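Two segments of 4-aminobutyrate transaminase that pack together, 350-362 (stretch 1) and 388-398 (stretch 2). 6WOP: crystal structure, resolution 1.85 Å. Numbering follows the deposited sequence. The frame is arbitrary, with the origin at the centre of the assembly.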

# COMPACT_ATOMS: atom_id res chain seq x y z
N ILE A 350 -26.13 22.82 -19.87
CA ILE A 350 -26.49 21.77 -20.82
C ILE A 350 -25.19 21.29 -21.43
O ILE A 350 -24.40 22.10 -21.91
CB ILE A 350 -27.45 22.28 -21.91
CG1 ILE A 350 -28.79 22.73 -21.27
CG2 ILE A 350 -27.65 21.16 -22.93
CD1 ILE A 350 -29.77 23.55 -22.15
N ARG A 351 -24.90 19.99 -21.34
CA ARG A 351 -23.65 19.46 -21.87
C ARG A 351 -23.97 18.39 -22.90
O ARG A 351 -24.94 17.65 -22.73
CB ARG A 351 -22.79 18.85 -20.77
CG ARG A 351 -22.38 19.94 -19.76
CD ARG A 351 -21.45 19.41 -18.68
NE ARG A 351 -22.12 18.61 -17.63
CZ ARG A 351 -22.70 19.10 -16.53
NH1 ARG A 351 -22.75 20.42 -16.31
NH2 ARG A 351 -23.24 18.25 -15.66
N ALA A 352 -23.15 18.28 -23.94
CA ALA A 352 -23.55 17.39 -25.04
C ALA A 352 -22.35 17.04 -25.91
O ALA A 352 -21.59 17.92 -26.33
CB ALA A 352 -24.59 18.06 -25.91
N LEU A 353 -22.19 15.75 -26.19
CA LEU A 353 -21.41 15.34 -27.35
C LEU A 353 -22.20 14.23 -28.04
O LEU A 353 -22.41 13.19 -27.42
CB LEU A 353 -20.02 14.87 -26.95
CG LEU A 353 -19.14 14.60 -28.18
CD1 LEU A 353 -18.89 15.86 -28.94
CD2 LEU A 353 -17.84 13.94 -27.73
N GLY A 354 -22.72 14.49 -29.25
CA GLY A 354 -23.53 13.45 -29.89
C GLY A 354 -24.79 13.23 -29.08
O GLY A 354 -25.54 14.18 -28.78
N SER A 355 -25.03 11.98 -28.70
CA SER A 355 -26.17 11.73 -27.82
C SER A 355 -25.69 11.28 -26.45
O SER A 355 -26.47 10.70 -25.70
CB SER A 355 -27.14 10.69 -28.43
OG SER A 355 -28.07 11.33 -29.34
N MET A 356 -24.50 11.75 -26.06
CA MET A 356 -24.11 11.80 -24.66
C MET A 356 -24.47 13.21 -24.19
O MET A 356 -23.66 14.15 -24.30
CB MET A 356 -22.63 11.49 -24.48
CG MET A 356 -22.39 10.52 -23.39
SD MET A 356 -20.73 9.94 -23.35
CE MET A 356 -20.73 9.40 -21.66
N VAL A 357 -25.73 13.37 -23.72
CA VAL A 357 -26.33 14.65 -23.37
C VAL A 357 -26.80 14.63 -21.92
O VAL A 357 -27.38 13.62 -21.47
CB VAL A 357 -27.54 15.01 -24.28
CG1 VAL A 357 -28.13 16.43 -23.92
CG2 VAL A 357 -27.17 14.94 -25.73
N ALA A 358 -26.63 15.75 -21.23
CA ALA A 358 -27.08 15.89 -19.85
C ALA A 358 -27.56 17.31 -19.60
O ALA A 358 -27.05 18.25 -20.19
CB ALA A 358 -25.96 15.57 -18.86
N VAL A 359 -28.47 17.45 -18.63
CA VAL A 359 -28.92 18.76 -18.15
C VAL A 359 -28.64 18.84 -16.65
O VAL A 359 -28.92 17.90 -15.90
CB VAL A 359 -30.40 19.02 -18.45
CG1 VAL A 359 -31.31 18.07 -17.68
CG2 VAL A 359 -30.73 20.50 -18.18
N GLU A 360 -28.01 19.93 -16.21
CA GLU A 360 -27.71 20.11 -14.79
C GLU A 360 -28.71 21.10 -14.21
O GLU A 360 -29.01 22.14 -14.83
CB GLU A 360 -26.29 20.61 -14.52
CG GLU A 360 -25.99 20.74 -13.00
CD GLU A 360 -24.51 20.76 -12.73
OE1 GLU A 360 -24.06 21.21 -11.65
OE2 GLU A 360 -23.79 20.37 -13.66
N LEU A 361 -29.22 20.78 -13.04
CA LEU A 361 -30.20 21.64 -12.40
C LEU A 361 -29.58 22.25 -11.16
O LEU A 361 -28.52 21.82 -10.70
CB LEU A 361 -31.48 20.84 -12.06
CG LEU A 361 -32.31 20.25 -13.23
CD1 LEU A 361 -31.77 18.97 -13.76
CD2 LEU A 361 -33.71 19.95 -12.78
N GLU A 362 -30.24 23.27 -10.63
CA GLU A 362 -29.68 23.92 -9.45
C GLU A 362 -29.52 22.95 -8.29
O GLU A 362 -28.50 22.96 -7.59
CB GLU A 362 -30.53 25.11 -9.03
CG GLU A 362 -29.81 26.36 -9.34
CD GLU A 362 -30.68 27.56 -9.29
OE1 GLU A 362 -31.66 27.52 -8.49
OE2 GLU A 362 -30.38 28.53 -10.04
N GLY A 388 -25.75 14.81 -7.56
CA GLY A 388 -27.00 14.21 -7.97
C GLY A 388 -27.98 15.18 -8.58
O GLY A 388 -29.20 14.93 -8.53
N ASN A 389 -27.50 16.27 -9.19
CA ASN A 389 -28.37 17.29 -9.75
C ASN A 389 -28.33 17.28 -11.27
O ASN A 389 -28.78 18.24 -11.91
CB ASN A 389 -28.00 18.67 -9.20
CG ASN A 389 -26.58 19.04 -9.52
OD1 ASN A 389 -25.72 18.17 -9.68
ND2 ASN A 389 -26.32 20.32 -9.65
N VAL A 390 -27.79 16.23 -11.87
CA VAL A 390 -27.65 16.14 -13.32
C VAL A 390 -28.54 15.02 -13.82
O VAL A 390 -28.47 13.90 -13.32
CB VAL A 390 -26.20 15.89 -13.72
CG1 VAL A 390 -26.14 15.93 -15.25
CG2 VAL A 390 -25.24 16.99 -13.03
N ILE A 391 -29.37 15.30 -14.82
CA ILE A 391 -30.10 14.24 -15.53
C ILE A 391 -29.34 13.92 -16.79
O ILE A 391 -29.07 14.82 -17.59
CB ILE A 391 -31.53 14.68 -15.87
CG1 ILE A 391 -32.31 14.99 -14.59
CG2 ILE A 391 -32.26 13.64 -16.81
CD1 ILE A 391 -33.56 15.80 -14.87
N ARG A 392 -28.98 12.65 -16.99
CA ARG A 392 -28.21 12.28 -18.16
C ARG A 392 -29.10 11.45 -19.06
O ARG A 392 -30.01 10.78 -18.56
CB ARG A 392 -26.95 11.48 -17.78
CG ARG A 392 -27.32 10.22 -16.96
CD ARG A 392 -26.07 9.40 -16.71
NE ARG A 392 -26.18 8.56 -15.51
CZ ARG A 392 -25.34 7.59 -15.19
NH1 ARG A 392 -24.35 7.29 -16.00
NH2 ARG A 392 -25.52 6.90 -14.07
N PHE A 393 -28.88 11.53 -20.37
CA PHE A 393 -29.77 10.87 -21.34
C PHE A 393 -29.02 9.79 -22.09
O PHE A 393 -28.03 10.08 -22.77
CB PHE A 393 -30.36 11.91 -22.30
CG PHE A 393 -31.16 12.94 -21.59
CD1 PHE A 393 -32.51 12.70 -21.32
CD2 PHE A 393 -30.56 14.11 -21.12
CE1 PHE A 393 -33.28 13.61 -20.60
CE2 PHE A 393 -31.31 15.03 -20.39
CZ PHE A 393 -32.68 14.77 -20.13
N LEU A 394 -29.50 8.54 -21.96
CA LEU A 394 -28.86 7.36 -22.53
C LEU A 394 -29.85 6.47 -23.29
O LEU A 394 -29.72 5.22 -23.28
CB LEU A 394 -28.21 6.56 -21.41
CG LEU A 394 -27.00 7.31 -20.89
CD1 LEU A 394 -26.52 6.66 -19.50
CD2 LEU A 394 -25.91 7.25 -21.94
N TYR A 395 -30.86 7.10 -23.93
CA TYR A 395 -31.84 6.38 -24.74
C TYR A 395 -31.13 5.55 -25.79
O TYR A 395 -30.09 5.99 -26.29
CB TYR A 395 -32.74 7.39 -25.44
CG TYR A 395 -31.93 8.56 -26.04
CD1 TYR A 395 -31.38 8.49 -27.32
CD2 TYR A 395 -31.75 9.74 -25.33
CE1 TYR A 395 -30.64 9.60 -27.87
CE2 TYR A 395 -31.04 10.81 -25.83
CZ TYR A 395 -30.51 10.75 -27.09
OH TYR A 395 -29.82 11.83 -27.54
N PRO A 396 -31.68 4.40 -26.20
CA PRO A 396 -31.12 3.68 -27.35
C PRO A 396 -31.05 4.58 -28.56
O PRO A 396 -31.96 5.38 -28.79
CB PRO A 396 -32.14 2.53 -27.58
CG PRO A 396 -32.56 2.18 -26.13
CD PRO A 396 -32.68 3.59 -25.47
N LEU A 397 -29.95 4.45 -29.35
CA LEU A 397 -29.80 5.24 -30.58
C LEU A 397 -30.78 4.79 -31.66
O LEU A 397 -30.98 5.51 -32.67
CB LEU A 397 -28.39 5.09 -31.12
CG LEU A 397 -27.28 5.53 -30.15
CD1 LEU A 397 -25.88 5.43 -30.82
CD2 LEU A 397 -27.55 6.98 -29.70
N THR A 398 -31.39 3.65 -31.43
CA THR A 398 -32.42 3.07 -32.31
C THR A 398 -33.84 3.51 -31.93
O THR A 398 -34.82 3.02 -32.52
CB THR A 398 -32.32 1.54 -32.22
OG1 THR A 398 -32.39 1.15 -30.83
CG2 THR A 398 -30.98 1.01 -32.78

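Stretch 1 is a β-hairpin: strand 350-353 turns back through a type II' turn from Leu 353 to Met 356 into strand 356-361, and Gly 354, with its positive phi of 66°, occupies a position that favours glycine. Backbone bonds tie the two arms, among them Arg 351 N to Ala 358 O and Ala 358 N to Arg 351 O, both 3.0 Å. Strand 390-393 of stretch 2 lies along strand 356-361, nearly antiparallel, with 166° between their N-to-C directions and axes approaching to 4.6 Å. The pairing is most regular at Val 359 and Ile 391, where Val 359 N donates to Ile 391 O and Ile 391 N to Val 359 O, each at 2.9 Å. To one side of this pair Leu 361 N reaches Asn 389 O at 2.8 Å; to the other, Phe 393 N reaches Val 357 O, also at 2.8 Å. Between these bonds the chains draw closer, with CA-CA distances of 4.1 Å for Ala 358 and Arg 392 and 4.2 Å for Glu 360 and Val 390, and CA-H...O contacts such as Ala 358 CA to Ile 391 O (3.2 Å) fill the gaps. Near the hairpin turn, Ser 355 O and Phe 393 O stand 3.4 Å apart; both are acceptors, so no hydrogen bond joins them.

Side chains alternate between two faces. Val 357, Val 359, Ile 391 and Phe 393 share one, where Val 359 CG1 touches both Ile 391 CB (3.8 Å) and Phe 393 CE2 (4.1 Å), the latter at the ring edge. Leu 361 starts out sideways, but its end comes nearer and extends this apolar row, CD1 lying 3.8 Å from Ile 391 CD1. The other face carries Ala 358, Glu 360, Val 390 and Arg 392. The small Ala 358 meets Val 390 there, CB to CG1 at 3.6 Å, while the end of Arg 392 leads away to partners elsewhere in the structure. Glu 360 joins two residues, one on each stretch: OE2 forms a salt bridge with Arg 351 NH1 (2.8 Å) across the hairpin, and OE1 accepts from Asn 389 ND2 (3.1 Å). Arg 351 also approaches the second stretch, with NH2 3.5 Å from Val 390 CG2. Asn 389 ND2 donates to Leu 361 O as well (2.9 Å), so its side chain and backbone together fasten this end of the pairing. At the far end Tyr 395 OH donates a short 2.6 Å bond to Ser 355 OG, and Leu 397 CD2 packs 3.9 Å from Ser 355 CB.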